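Local coordinates for protein integral membrane indolylacetylinositol arabinosyltransferase EmbC (Mycolicibacterium smegmatis, PDB 7BVE) that probably transfers arabinose units onto the growing arabinan of the mycobacterial cell wall as a membrane-embedded glycosyltransferase that also binds the drug ethambutol, at residues T405-L409 against I445-H449; L394-V399 against V413-G418; A15-A19 against A233-L237; A22-G26 against M226-A230; R352-A357 against G545-S551. One frame throughout, in Å; residues are numbered along the deposited sequence.

Interaction 1. Residues T405-L409 against I445-H449; sequences TSRLL and IVAAH
Ser406 and Leu408 both lean on Ile445, but against different branches of it. The apolar contacts come first. The CD1 methyl of Ile445 lies 3.7 Å from Ser406 CA, on the backbone just past the end of helix 385-405. Its other branch, CG2, lies anti to the backbone N and meets Leu408 CD2 at 3.7 Å, the two side chains sliding past each other in opposite directions. That same Leu408 CD2 also touches Val446 CG2 at 4.0 Å, here at roughly a right angle, so one leucine methyl bridges two neighbouring residues of helix 440-449. Leu458 of helix 456-467 packs on Leu408 and on His449.

The ring contact is made by His449. Its CG stands anti to the carbonyl carbon (chi1 -69°), which carries the imidazole toward the loop, and the Ser406 carbonyl oxygen lies at the ring edge, near its plane, 3.2 Å from His449 CE1. One face of this ring has Ile445 O 3.9 Å above the plane, displaced toward the rim.

Backbone conformation marks the turn: Ser406 is the first residue past the helix to leave helical angles, with a positive phi (59°). Beyond it, the amide nitrogens of Leu408 and Leu409 both donate to Asp238 OD2 of helix 214-238, and the side chain of Arg407 packs on Asp238.

The arrangement is an interhelical turn of the membrane domain packed on the end of helix 440-449, beside a phosphopantetheine pocket: Thr405 lines that site and the side chain of Arg407 lies about 4 Å from the bound ligand.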
loop_
_atom_site.group_PDB
_atom_site.type_symbol
_atom_site.label_atom_id
_atom_site.label_comp_id
_atom_site.label_asym_id
_atom_site.label_seq_id
_atom_site.Cartn_x
_atom_site.Cartn_y
_atom_site.Cartn_z
ATOM N N THR A 405 40.283 20.682 19.415
ATOM C CA THR A 405 41.071 21.841 19.804
ATOM C C THR A 405 40.546 22.546 21.046
ATOM O O THR A 405 41.229 23.448 21.539
ATOM C CB THR A 405 41.139 22.843 18.655
ATOM O OG1 THR A 405 39.814 23.226 18.278
ATOM C CG2 THR A 405 41.839 22.237 17.470
ATOM N N SER A 406 39.365 22.158 21.536
ATOM C CA SER A 406 38.703 22.728 22.716
ATOM C C SER A 406 38.456 24.230 22.556
ATOM O O SER A 406 38.952 25.057 23.318
ATOM C CB SER A 406 39.485 22.421 23.998
ATOM O OG SER A 406 38.831 22.954 25.132
ATOM N N ARG A 407 37.666 24.565 21.538
ATOM C CA ARG A 407 37.349 25.939 21.181
ATOM C C ARG A 407 35.879 26.030 20.807
ATOM O O ARG A 407 35.284 25.051 20.360
ATOM C CB ARG A 407 38.227 26.427 20.030
ATOM C CG ARG A 407 39.652 26.717 20.435
ATOM C CD ARG A 407 40.520 27.089 19.263
ATOM N NE ARG A 407 41.833 27.524 19.715
ATOM C CZ ARG A 407 42.835 27.842 18.907
ATOM N NH1 ARG A 407 42.684 27.754 17.596
ATOM N NH2 ARG A 407 43.990 28.239 19.413
ATOM N N LEU A 408 35.298 27.214 20.987
ATOM C CA LEU A 408 33.858 27.404 20.842
ATOM C C LEU A 408 33.434 27.996 19.510
ATOM O O LEU A 408 32.258 27.872 19.143
ATOM C CB LEU A 408 33.327 28.307 21.951
ATOM C CG LEU A 408 33.238 27.702 23.336
ATOM C CD1 LEU A 408 32.888 28.772 24.309
ATOM C CD2 LEU A 408 32.155 26.674 23.309
ATOM N N LEU A 409 34.343 28.655 18.795
ATOM C CA LEU A 409 33.976 29.251 17.514
ATOM C C LEU A 409 33.555 28.242 16.442
ATOM O O LEU A 409 32.564 28.530 15.750
ATOM C CB LEU A 409 35.109 30.159 17.016
ATOM C CG LEU A 409 34.861 30.882 15.693
ATOM C CD1 LEU A 409 33.724 31.859 15.813
ATOM C CD2 LEU A 409 36.101 31.583 15.242
ATOM N N ILE A 445 33.154 21.603 26.594
ATOM C CA ILE A 445 33.990 22.751 26.249
ATOM C C ILE A 445 33.663 23.956 27.124
ATOM O O ILE A 445 34.565 24.681 27.554
ATOM C CB ILE A 445 33.856 23.082 24.751
ATOM C CG1 ILE A 445 34.244 21.880 23.904
ATOM C CG2 ILE A 445 34.739 24.226 24.367
ATOM C CD1 ILE A 445 35.609 21.345 24.198
ATOM N N VAL A 446 32.379 24.189 27.417
ATOM C CA VAL A 446 31.997 25.354 28.212
ATOM C C VAL A 446 32.441 25.190 29.662
ATOM O O VAL A 446 32.927 26.143 30.282
ATOM C CB VAL A 446 30.480 25.604 28.081
ATOM C CG1 VAL A 446 29.983 26.596 29.104
ATOM C CG2 VAL A 446 30.168 26.162 26.716
ATOM N N ALA A 447 32.367 23.970 30.201
ATOM C CA ALA A 447 32.745 23.742 31.591
ATOM C C ALA A 447 34.244 23.851 31.845
ATOM O O ALA A 447 34.649 23.892 33.009
ATOM C CB ALA A 447 32.251 22.368 32.038
ATOM N N ALA A 448 35.070 23.906 30.801
ATOM C CA ALA A 448 36.509 24.072 30.954
ATOM C C ALA A 448 36.961 25.523 30.911
ATOM O O ALA A 448 37.954 25.868 31.556
ATOM C CB ALA A 448 37.250 23.290 29.867
ATOM N N HIS A 449 36.260 26.380 30.171
ATOM C CA HIS A 449 36.649 27.771 29.996
ATOM C C HIS A 449 35.966 28.717 30.966
ATOM O O HIS A 449 36.308 29.902 30.986
ATOM C CB HIS A 449 36.329 28.238 28.574
ATOM C CG HIS A 449 37.177 27.605 27.518
ATOM N ND1 HIS A 449 36.899 27.728 26.175
ATOM C CD2 HIS A 449 38.301 26.857 27.604
ATOM C CE1 HIS A 449 37.812 27.076 25.478
ATOM N NE2 HIS A 449 38.674 26.538 26.322
#

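Interaction 2. Residues L394-V399 against V413-G418; sequences LTWCSV and VAIIIG
Ala414 fits against Thr395, Ser398 and Val399, with its CB 3.7 Å from Ser398 CB and 3.7 Å from Val399 CG2. The valine reaches it because CG2 is the branch anti to the carbonyl carbon, beside the backbone N. The axes approach to 8.6 Å at 170°, nearly antiparallel, as in the two arms of a helical hairpin.

Ser398 turns its hydroxyl back along its own helix. With OG anti to the carbonyl carbon (chi1 -62°) it donates to Leu394 O at 2.9 Å, tilted moderately from the carbonyl plane. The amide of Ser398 reaches the same oxygen from the opposite face, so two donors grip Leu394 O; it is the serine CB that meets Ala414. Thr395 behaves alike: OG1 bonds to Gly391 O, one turn earlier, while its CG2 methyl lies 3.9 Å from Ala414 O. Ile417 runs past Thr395 in the opposite direction, its CG2 3.8 Å from Thr395 OG1, and its extended CG1 branch carries CD1 to 4.3 Å from Leu394 CB.

The other sides of both helices are engaged elsewhere. Trp396 packs on helix 548-564, Cys397 on helix 332-349, and Ile415 and Ile416 on helix 456-467, which places the hairpin within the helical bundle of the membrane domain.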
loop_
_atom_site.group_PDB
_atom_site.type_symbol
_atom_site.label_atom_id
_atom_site.label_comp_id
_atom_site.label_asym_id
_atom_site.label_seq_id
_atom_site.Cartn_x
_atom_site.Cartn_y
_atom_site.Cartn_z
ATOM N N LEU A 394 29.170 19.325 7.080
ATOM C CA LEU A 394 29.923 20.456 7.609
ATOM C C LEU A 394 29.574 20.749 9.062
ATOM O O LEU A 394 30.438 21.210 9.816
ATOM C CB LEU A 394 29.703 21.689 6.748
ATOM C CG LEU A 394 30.301 21.622 5.349
ATOM C CD1 LEU A 394 29.942 22.865 4.576
ATOM C CD2 LEU A 394 31.794 21.453 5.427
ATOM N N THR A 395 28.345 20.443 9.485
ATOM C CA THR A 395 27.985 20.572 10.894
ATOM C C THR A 395 28.763 19.586 11.753
ATOM O O THR A 395 29.339 19.966 12.781
ATOM C CB THR A 395 26.484 20.363 11.072
ATOM O OG1 THR A 395 25.773 21.289 10.250
ATOM C CG2 THR A 395 26.087 20.604 12.497
ATOM N N TRP A 396 28.819 18.316 11.329
ATOM C CA TRP A 396 29.570 17.319 12.092
ATOM C C TRP A 396 31.064 17.613 12.093
ATOM O O TRP A 396 31.734 17.407 13.106
ATOM C CB TRP A 396 29.329 15.922 11.532
ATOM C CG TRP A 396 30.009 14.844 12.331
ATOM C CD1 TRP A 396 29.649 14.387 13.553
ATOM C CD2 TRP A 396 31.204 14.139 11.985
ATOM N NE1 TRP A 396 30.507 13.414 13.978
ATOM C CE2 TRP A 396 31.481 13.248 13.035
ATOM C CE3 TRP A 396 32.064 14.172 10.888
ATOM C CZ2 TRP A 396 32.570 12.394 13.017
ATOM C CZ3 TRP A 396 33.150 13.335 10.880
ATOM C CH2 TRP A 396 33.397 12.457 11.936
ATOM N N CYS A 397 31.596 18.132 10.986
ATOM C CA CYS A 397 33.027 18.421 10.927
ATOM C C CYS A 397 33.397 19.620 11.788
ATOM O O CYS A 397 34.444 19.609 12.445
ATOM C CB CYS A 397 33.463 18.643 9.484
ATOM S SG CYS A 397 33.413 17.166 8.463
ATOM N N SER A 398 32.538 20.644 11.835
ATOM C CA SER A 398 32.813 21.792 12.694
ATOM C C SER A 398 32.727 21.421 14.167
ATOM O O SER A 398 33.565 21.855 14.969
ATOM C CB SER A 398 31.841 22.922 12.384
ATOM O OG SER A 398 31.989 23.375 11.057
ATOM N N VAL A 399 31.723 20.621 14.542
ATOM C CA VAL A 399 31.605 20.163 15.925
ATOM C C VAL A 399 32.793 19.292 16.308
ATOM O O VAL A 399 33.373 19.456 17.385
ATOM C CB VAL A 399 30.273 19.421 16.124
ATOM C CG1 VAL A 399 30.231 18.729 17.459
ATOM C CG2 VAL A 399 29.145 20.384 16.044
ATOM N N VAL A 413 29.900 28.204 14.594
ATOM C CA VAL A 413 29.784 28.088 13.142
ATOM C C VAL A 413 28.909 26.896 12.767
ATOM O O VAL A 413 28.109 26.966 11.826
ATOM C CB VAL A 413 31.189 28.010 12.514
ATOM C CG1 VAL A 413 31.134 27.652 11.057
ATOM C CG2 VAL A 413 31.874 29.341 12.648
ATOM N N ALA A 414 29.001 25.808 13.534
ATOM C CA ALA A 414 28.139 24.657 13.299
ATOM C C ALA A 414 26.684 24.965 13.607
ATOM O O ALA A 414 25.786 24.448 12.937
ATOM C CB ALA A 414 28.611 23.481 14.135
ATOM N N ILE A 415 26.429 25.805 14.613
ATOM C CA ILE A 415 25.058 26.240 14.897
ATOM C C ILE A 415 24.503 27.078 13.747
ATOM O O ILE A 415 23.346 26.904 13.338
ATOM C CB ILE A 415 25.002 26.994 16.239
ATOM C CG1 ILE A 415 25.274 26.043 17.395
ATOM C CG2 ILE A 415 23.663 27.646 16.466
ATOM C CD1 ILE A 415 25.441 26.741 18.701
ATOM N N ILE A 416 25.333 27.961 13.181
ATOM C CA ILE A 416 24.910 28.772 12.033
ATOM C C ILE A 416 24.603 27.897 10.818
ATOM O O ILE A 416 23.564 28.057 10.169
ATOM C CB ILE A 416 25.972 29.837 11.705
ATOM C CG1 ILE A 416 26.041 30.875 12.814
ATOM C CG2 ILE A 416 25.689 30.515 10.386
ATOM C CD1 ILE A 416 27.182 31.829 12.658
ATOM N N ILE A 417 25.477 26.931 10.521
ATOM C CA ILE A 417 25.281 26.063 9.357
ATOM C C ILE A 417 24.075 25.145 9.552
ATOM O O ILE A 417 23.300 24.910 8.616
ATOM C CB ILE A 417 26.569 25.269 9.068
ATOM C CG1 ILE A 417 27.691 26.210 8.658
ATOM C CG2 ILE A 417 26.377 24.265 7.961
ATOM C CD1 ILE A 417 29.026 25.539 8.578
ATOM N N GLY A 418 23.866 24.649 10.773
ATOM C CA GLY A 418 22.727 23.782 11.024
ATOM C C GLY A 418 21.401 24.512 10.960
ATOM O O GLY A 418 20.419 23.987 10.426
#

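Interaction 3. Residues A15-A19 against A233-L237; sequences ARLVA and ALHVL
Ala15 pushes its methyl into a notch on the opposing helix, in an antiparallel helix pair formed by helix 14-32 and helix 214-238, the latter predicted to span the membrane. The short segments run at 147° to each other and their axes come within 8.7 Å, a spacing consistent with the alanines at the interface.

The notch that receives Ala15 is framed by Val236 and Leu237: Ala15 CB lies 3.7 Å from Val236 CG1 and 4.0 Å from Leu237 CD2. The valine methyl that closes one wall is the branch anti to the backbone N (chi1 178°). The reciprocal bump is Ala233. Its CB sinks into a shallow hollow of helix 14-32 whose floor is backbone, with Ala19 N 3.8 Å away and the carbonyl of Ala15 beside it. Side chains raise the rim of that hollow, Val18 CG1 at 3.9 Å from Ala233 CB and the methyl of Ala19 at the same range. No hydrogen bond joins the segments; the contacts are apolar side chains and methyls against backbone.

Arg16 heads off the interface and packs along Ala457 of helix 456-467, while Leu234 reaches Pro461 of that same helix, so a third helix adjoins the pair. His235 takes no part in the pairing; its ring meets that of His245, and it belongs to the phosphopantetheine pocket.

Leu237 completes the fit. Its CG, anti to the carbonyl carbon, sets the isopropyl end over the backbone of Ala15, where Leu237 CD2 lies 3.6 Å from Ala15 O.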
loop_
_atom_site.group_PDB
_atom_site.type_symbol
_atom_site.label_atom_id
_atom_site.label_comp_id
_atom_site.label_asym_id
_atom_site.label_seq_id
_atom_site.Cartn_x
_atom_site.Cartn_y
_atom_site.Cartn_z
ATOM N N ALA A 15 37.658 42.112 24.886
ATOM C CA ALA A 15 36.987 41.027 24.195
ATOM C C ALA A 15 35.995 40.273 25.063
ATOM O O ALA A 15 35.275 39.417 24.546
ATOM C CB ALA A 15 38.015 40.035 23.647
ATOM N N ARG A 16 35.945 40.551 26.360
ATOM C CA ARG A 16 34.932 39.976 27.225
ATOM C C ARG A 16 33.730 40.895 27.377
ATOM O O ARG A 16 32.618 40.410 27.607
ATOM C CB ARG A 16 35.549 39.659 28.591
ATOM C CG ARG A 16 34.691 38.843 29.523
ATOM C CD ARG A 16 35.383 38.633 30.851
ATOM N NE ARG A 16 35.710 39.910 31.475
ATOM C CZ ARG A 16 34.854 40.653 32.172
ATOM N NH1 ARG A 16 35.256 41.803 32.694
ATOM N NH2 ARG A 16 33.602 40.252 32.350
ATOM N N LEU A 17 33.917 42.206 27.222
ATOM C CA LEU A 17 32.788 43.132 27.188
ATOM C C LEU A 17 32.098 43.174 25.830
ATOM O O LEU A 17 30.860 43.218 25.763
ATOM C CB LEU A 17 33.247 44.541 27.552
ATOM C CG LEU A 17 33.685 44.778 28.989
ATOM C CD1 LEU A 17 34.257 46.171 29.118
ATOM C CD2 LEU A 17 32.508 44.597 29.917
ATOM N N VAL A 18 32.894 43.192 24.757
ATOM C CA VAL A 18 32.374 43.273 23.394
ATOM C C VAL A 18 31.522 42.056 23.068
ATOM O O VAL A 18 30.469 42.174 22.430
ATOM C CB VAL A 18 33.543 43.451 22.405
ATOM C CG1 VAL A 18 33.115 43.232 20.987
ATOM C CG2 VAL A 18 34.100 44.844 22.517
ATOM N N ALA A 19 31.921 40.883 23.566
ATOM C CA ALA A 19 31.174 39.655 23.314
ATOM C C ALA A 19 29.789 39.708 23.945
ATOM O O ALA A 19 28.790 39.409 23.283
ATOM C CB ALA A 19 31.958 38.453 23.835
ATOM N N ALA A 233 34.781 38.608 18.655
ATOM C CA ALA A 233 35.203 38.652 20.052
ATOM C C ALA A 233 35.281 37.255 20.656
ATOM O O ALA A 233 36.135 36.988 21.510
ATOM C CB ALA A 233 34.249 39.529 20.856
ATOM N N LEU A 234 34.415 36.344 20.205
ATOM C CA LEU A 234 34.491 34.954 20.649
ATOM C C LEU A 234 35.780 34.284 20.185
ATOM O O LEU A 234 36.373 33.489 20.923
ATOM C CB LEU A 234 33.278 34.183 20.142
ATOM C CG LEU A 234 33.139 32.731 20.573
ATOM C CD1 LEU A 234 33.026 32.662 22.071
ATOM C CD2 LEU A 234 31.925 32.108 19.923
ATOM N N HIS A 235 36.244 34.603 18.973
ATOM C CA HIS A 235 37.536 34.072 18.534
ATOM C C HIS A 235 38.696 34.648 19.335
ATOM O O HIS A 235 39.665 33.935 19.634
ATOM C CB HIS A 235 37.764 34.341 17.053
ATOM C CG HIS A 235 39.074 33.819 16.555
ATOM N ND1 HIS A 235 40.219 34.586 16.530
ATOM C CD2 HIS A 235 39.435 32.592 16.111
ATOM C CE1 HIS A 235 41.220 33.863 16.067
ATOM N NE2 HIS A 235 40.771 32.650 15.805
ATOM N N VAL A 236 38.631 35.941 19.667
ATOM C CA VAL A 236 39.698 36.547 20.466
ATOM C C VAL A 236 39.728 35.942 21.871
ATOM O O VAL A 236 40.798 35.775 22.470
ATOM C CB VAL A 236 39.540 38.079 20.482
ATOM C CG1 VAL A 236 40.585 38.747 21.342
ATOM C CG2 VAL A 236 39.663 38.616 19.078
ATOM N N LEU A 237 38.568 35.538 22.392
ATOM C CA LEU A 237 38.563 34.806 23.656
ATOM C C LEU A 237 39.122 33.396 23.492
ATOM O O LEU A 237 39.800 32.888 24.391
ATOM C CB LEU A 237 37.158 34.730 24.240
ATOM C CG LEU A 237 36.489 36.012 24.703
ATOM C CD1 LEU A 237 35.133 35.670 25.255
ATOM C CD2 LEU A 237 37.331 36.695 25.733
#

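Interaction 4. Residues A22-G26 against M226-A230; sequences AGLLG and MTVIA
Met226 reaches Leu25 and Ala22 with CG anti to its carbonyl carbon (chi1 -70°) and one bend, at chi2 (-63°), before the chain straightens to its methyl. Leu25 has its CG likewise placed, and the two side chains cross obliquely, Leu25 CB against Met226 CG at 4.1 Å and the ends meeting as Leu25 CD1 and Met226 CE.

The setting is a small-xxx-small interface between antiparallel helices. Ala22 and Gly26, one turn apart on helix 14-32, offer a low surface, and the axes of the short segments close to 8.0 Å at 152°. The CA atoms of Ala22 and Met226 are 5.0 Å apart.

Ala22 meets three residues of the other helix. Its CB touches Ala230 CB at 3.7 Å, has Ile229 CG2 at 4.2 Å, and is near the sulfur of Met226. From the other helix, Ala230 CB rests over the backbone of Gly23, 3.8 Å from Gly23 N. Gly26 likewise presents bare backbone to the base of Met226, and Thr227 lies alongside it. The threonine hydroxyl is bonded to Gly223 O, one turn earlier in its own helix, and Gly23 O similarly accepts from Thr27 OG1. These hydroxyls are bonded within their own helices; no hydrogen bond crosses.

What crosses is apolar contact and backbone proximity, and the carbonyl of Met226 takes part: Ala22 CB lies 3.5 Å from Met226 O.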
loop_
_atom_site.group_PDB
_atom_site.type_symbol
_atom_site.label_atom_id
_atom_site.label_comp_id
_atom_site.label_asym_id
_atom_site.label_seq_id
_atom_site.Cartn_x
_atom_site.Cartn_y
_atom_site.Cartn_z
ATOM N N ALA A 22 27.631 42.789 22.152
ATOM C CA ALA A 22 27.249 42.472 20.784
ATOM C C ALA A 22 26.334 41.254 20.717
ATOM O O ALA A 22 25.413 41.223 19.895
ATOM C CB ALA A 22 28.498 42.258 19.933
ATOM N N GLY A 23 26.523 40.272 21.605
ATOM C CA GLY A 23 25.672 39.096 21.570
ATOM C C GLY A 23 24.254 39.387 22.022
ATOM O O GLY A 23 23.283 38.932 21.401
ATOM N N LEU A 24 24.112 40.195 23.080
ATOM C CA LEU A 24 22.776 40.555 23.539
ATOM C C LEU A 24 22.066 41.474 22.549
ATOM O O LEU A 24 20.855 41.326 22.323
ATOM C CB LEU A 24 22.860 41.192 24.925
ATOM C CG LEU A 24 23.302 40.198 26.000
ATOM C CD1 LEU A 24 23.501 40.868 27.347
ATOM C CD2 LEU A 24 22.310 39.058 26.117
ATOM N N LEU A 25 22.804 42.400 21.917
ATOM C CA LEU A 25 22.180 43.275 20.927
ATOM C C LEU A 25 21.771 42.517 19.671
ATOM O O LEU A 25 20.711 42.800 19.093
ATOM C CB LEU A 25 23.099 44.431 20.580
ATOM C CG LEU A 25 23.167 45.491 21.679
ATOM C CD1 LEU A 25 24.226 46.522 21.380
ATOM C CD2 LEU A 25 21.817 46.145 21.767
ATOM N N GLY A 26 22.575 41.541 19.244
ATOM C CA GLY A 26 22.186 40.732 18.102
ATOM C C GLY A 26 20.969 39.872 18.381
ATOM O O GLY A 26 20.077 39.751 17.533
ATOM N N MET A 226 26.211 43.216 14.486
ATOM C CA MET A 226 26.489 42.843 15.870
ATOM C C MET A 226 26.786 41.356 16.008
ATOM O O MET A 226 27.593 40.963 16.856
ATOM C CB MET A 226 25.327 43.235 16.776
ATOM C CG MET A 226 25.160 44.721 16.995
ATOM S SD MET A 226 26.549 45.484 17.831
ATOM C CE MET A 226 26.054 47.199 17.784
ATOM N N THR A 227 26.166 40.514 15.174
ATOM C CA THR A 227 26.481 39.084 15.208
ATOM C C THR A 227 27.917 38.816 14.761
ATOM O O THR A 227 28.636 38.011 15.378
ATOM C CB THR A 227 25.491 38.316 14.336
ATOM O OG1 THR A 227 24.168 38.480 14.858
ATOM C CG2 THR A 227 25.826 36.838 14.297
ATOM N N VAL A 228 28.362 39.509 13.706
ATOM C CA VAL A 228 29.739 39.354 13.233
ATOM C C VAL A 228 30.737 39.822 14.288
ATOM O O VAL A 228 31.743 39.144 14.557
ATOM C CB VAL A 228 29.932 40.102 11.902
ATOM C CG1 VAL A 228 31.383 40.100 11.484
ATOM C CG2 VAL A 228 29.095 39.464 10.824
ATOM N N ILE A 229 30.455 40.956 14.937
ATOM C CA ILE A 229 31.368 41.472 15.959
ATOM C C ILE A 229 31.407 40.554 17.183
ATOM O O ILE A 229 32.477 40.326 17.769
ATOM C CB ILE A 229 30.982 42.922 16.307
ATOM C CG1 ILE A 229 31.302 43.823 15.115
ATOM C CG2 ILE A 229 31.696 43.429 17.532
ATOM C CD1 ILE A 229 30.825 45.232 15.271
ATOM N N ALA A 230 30.269 39.942 17.532
ATOM C CA ALA A 230 30.233 39.016 18.661
ATOM C C ALA A 230 31.044 37.756 18.389
ATOM O O ALA A 230 31.769 37.278 19.271
ATOM C CB ALA A 230 28.791 38.649 18.995
#

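Interaction 5. Residues R352-A357 against G545-S551; sequences RLGAAA and GTALGPS
Ala356 N donates to Gly545 O at 3.1 Å with an N-H...O angle of 163°, a nearly straight bond whose donor is tilted modestly from the carbonyl plane. It ties two interhelical segments of the membrane domain: the loop between helices 332-349 and 361-378, and the lead-in to helix 548-564. The same oxygen receives a weak, more bent bond from Ala355 N at 3.4 Å, so consecutive amides converge on it. A third, weak bond runs the other way, from Ala547 N to Leu353 O.

Within the second segment, Ser551 OG donates to Ala547 O at 2.8 Å across the first turn of helix 548-564. Thr546 OG1 bonds instead to Ile543 O, leaving CB and CG2 of the threonine to face the Leu353 carbonyl. The guanidinium of Arg352 is engaged elsewhere, in salt bridges to Glu400 of helix 385-405 and to an acidic side chain of another protein chain of the assembly, which therefore reaches this edge.

Glycines allow the close backbone approach. Gly354, at a positive phi of 135°, brings its CA to 4.1 Å from Thr546 CA, and Gly545 presents its CA to the methyl of Ala356 at 3.7 Å.

Farther out, Pro550 carries the side-chain packing. Leu353 slides past it, while the Arg352 chain, bent at chi2, crosses it at about a right angle. Leu353 CD2 stops 4.1 Å from Pro550 CB, and Arg352 NE lies 4.2 Å from Pro550 CG.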
loop_
_atom_site.group_PDB
_atom_site.type_symbol
_atom_site.label_atom_id
_atom_site.label_comp_id
_atom_site.label_asym_id
_atom_site.label_seq_id
_atom_site.Cartn_x
_atom_site.Cartn_y
_atom_site.Cartn_z
ATOM N N ARG A 352 40.008 11.037 10.223
ATOM C CA ARG A 352 39.576 11.279 11.590
ATOM C C ARG A 352 39.062 10.024 12.271
ATOM O O ARG A 352 39.264 9.858 13.475
ATOM C CB ARG A 352 38.488 12.358 11.605
ATOM C CG ARG A 352 37.965 12.756 12.957
ATOM C CD ARG A 352 39.035 13.425 13.774
ATOM N NE ARG A 352 38.531 13.815 15.083
ATOM C CZ ARG A 352 39.302 14.195 16.091
ATOM N NH1 ARG A 352 40.617 14.230 15.940
ATOM N NH2 ARG A 352 38.761 14.529 17.252
ATOM N N LEU A 353 38.490 9.077 11.559
ATOM C CA LEU A 353 37.917 7.861 12.175
ATOM C C LEU A 353 38.960 6.864 12.653
ATOM O O LEU A 353 38.547 5.817 12.930
ATOM C CB LEU A 353 37.098 7.132 11.127
ATOM C CG LEU A 353 35.731 7.681 10.806
ATOM C CD1 LEU A 353 35.065 6.792 9.804
ATOM C CD2 LEU A 353 34.899 7.772 12.039
ATOM N N GLY A 354 40.252 7.101 12.635
ATOM C CA GLY A 354 41.133 6.126 13.232
ATOM C C GLY A 354 42.321 5.857 12.356
ATOM O O GLY A 354 42.582 6.569 11.386
ATOM N N ALA A 355 43.070 4.816 12.706
ATOM C CA ALA A 355 44.227 4.400 11.923
ATOM C C ALA A 355 43.901 3.242 10.996
ATOM O O ALA A 355 44.417 3.176 9.873
ATOM C CB ALA A 355 45.377 4.009 12.849
ATOM N N ALA A 356 43.039 2.332 11.446
ATOM C CA ALA A 356 42.649 1.209 10.609
ATOM C C ALA A 356 41.692 1.635 9.514
ATOM O O ALA A 356 41.561 0.937 8.506
ATOM C CB ALA A 356 42.017 0.115 11.458
ATOM N N ALA A 357 41.006 2.758 9.692
ATOM C CA ALA A 357 40.199 3.326 8.625
ATOM C C ALA A 357 41.007 4.202 7.690
ATOM O O ALA A 357 40.590 4.421 6.553
ATOM C CB ALA A 357 39.045 4.145 9.203
ATOM N N GLY A 545 40.153 -0.820 15.468
ATOM C CA GLY A 545 41.209 0.093 15.088
ATOM C C GLY A 545 40.755 1.513 14.847
ATOM O O GLY A 545 41.393 2.242 14.090
ATOM N N THR A 546 39.664 1.927 15.484
ATOM C CA THR A 546 39.062 3.224 15.228
ATOM C C THR A 546 38.988 4.036 16.511
ATOM O O THR A 546 39.040 3.500 17.616
ATOM C CB THR A 546 37.653 3.095 14.641
ATOM O OG1 THR A 546 36.820 2.378 15.557
ATOM C CG2 THR A 546 37.685 2.379 13.303
ATOM N N ALA A 547 38.860 5.348 16.342
ATOM C CA ALA A 547 38.653 6.232 17.472
ATOM C C ALA A 547 37.245 6.056 18.026
ATOM O O ALA A 547 36.308 5.686 17.318
ATOM C CB ALA A 547 38.882 7.683 17.066
ATOM N N LEU A 548 37.103 6.348 19.314
ATOM C CA LEU A 548 35.886 6.039 20.055
ATOM C C LEU A 548 34.782 7.069 19.810
ATOM O O LEU A 548 33.702 6.729 19.304
ATOM C CB LEU A 548 36.241 5.944 21.541
ATOM C CG LEU A 548 35.190 5.509 22.546
ATOM C CD1 LEU A 548 34.705 4.122 22.206
ATOM C CD2 LEU A 548 35.807 5.534 23.923
ATOM N N GLY A 549 35.051 8.324 20.172
ATOM C CA GLY A 549 34.144 9.440 20.012
ATOM C C GLY A 549 33.526 9.662 18.643
ATOM O O GLY A 549 32.299 9.744 18.524
ATOM N N PRO A 550 34.350 9.801 17.589
ATOM C CA PRO A 550 33.785 9.972 16.239
ATOM C C PRO A 550 32.930 8.818 15.750
ATOM O O PRO A 550 31.927 9.061 15.073
ATOM C CB PRO A 550 35.036 10.140 15.375
ATOM C CG PRO A 550 36.013 10.718 16.266
ATOM C CD PRO A 550 35.787 10.125 17.596
ATOM N N SER A 551 33.278 7.578 16.092
ATOM C CA SER A 551 32.472 6.434 15.678
ATOM C C SER A 551 31.111 6.446 16.359
ATOM O O SER A 551 30.068 6.243 15.703
ATOM C CB SER A 551 33.218 5.148 15.997
ATOM O OG SER A 551 34.451 5.107 15.309
#

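Interactions 3 and 4 hold the same two helices, 14-32 and 214-238, and touch through Val18 CG1 and Ile229 CG2; both are apolar, with no hydrogen bond across. Interaction 2 is likewise a helix pair without a crossing bond, but it belongs to consecutive helices and keeps its hydroxyls within them. Interactions 1 and 5 set a loop against a helix or its lead-in, and only interaction 5 has a clear crossing hydrogen bond, with two weak ones beside it. Interactions 4 and 5 are buried, whereas 1, 2 and 3 are partly buried. Leu409 of interaction 1 packs on His235 of interaction 3, whereas interactions 3 and 5 stand about 34 Å apart, centre to centre.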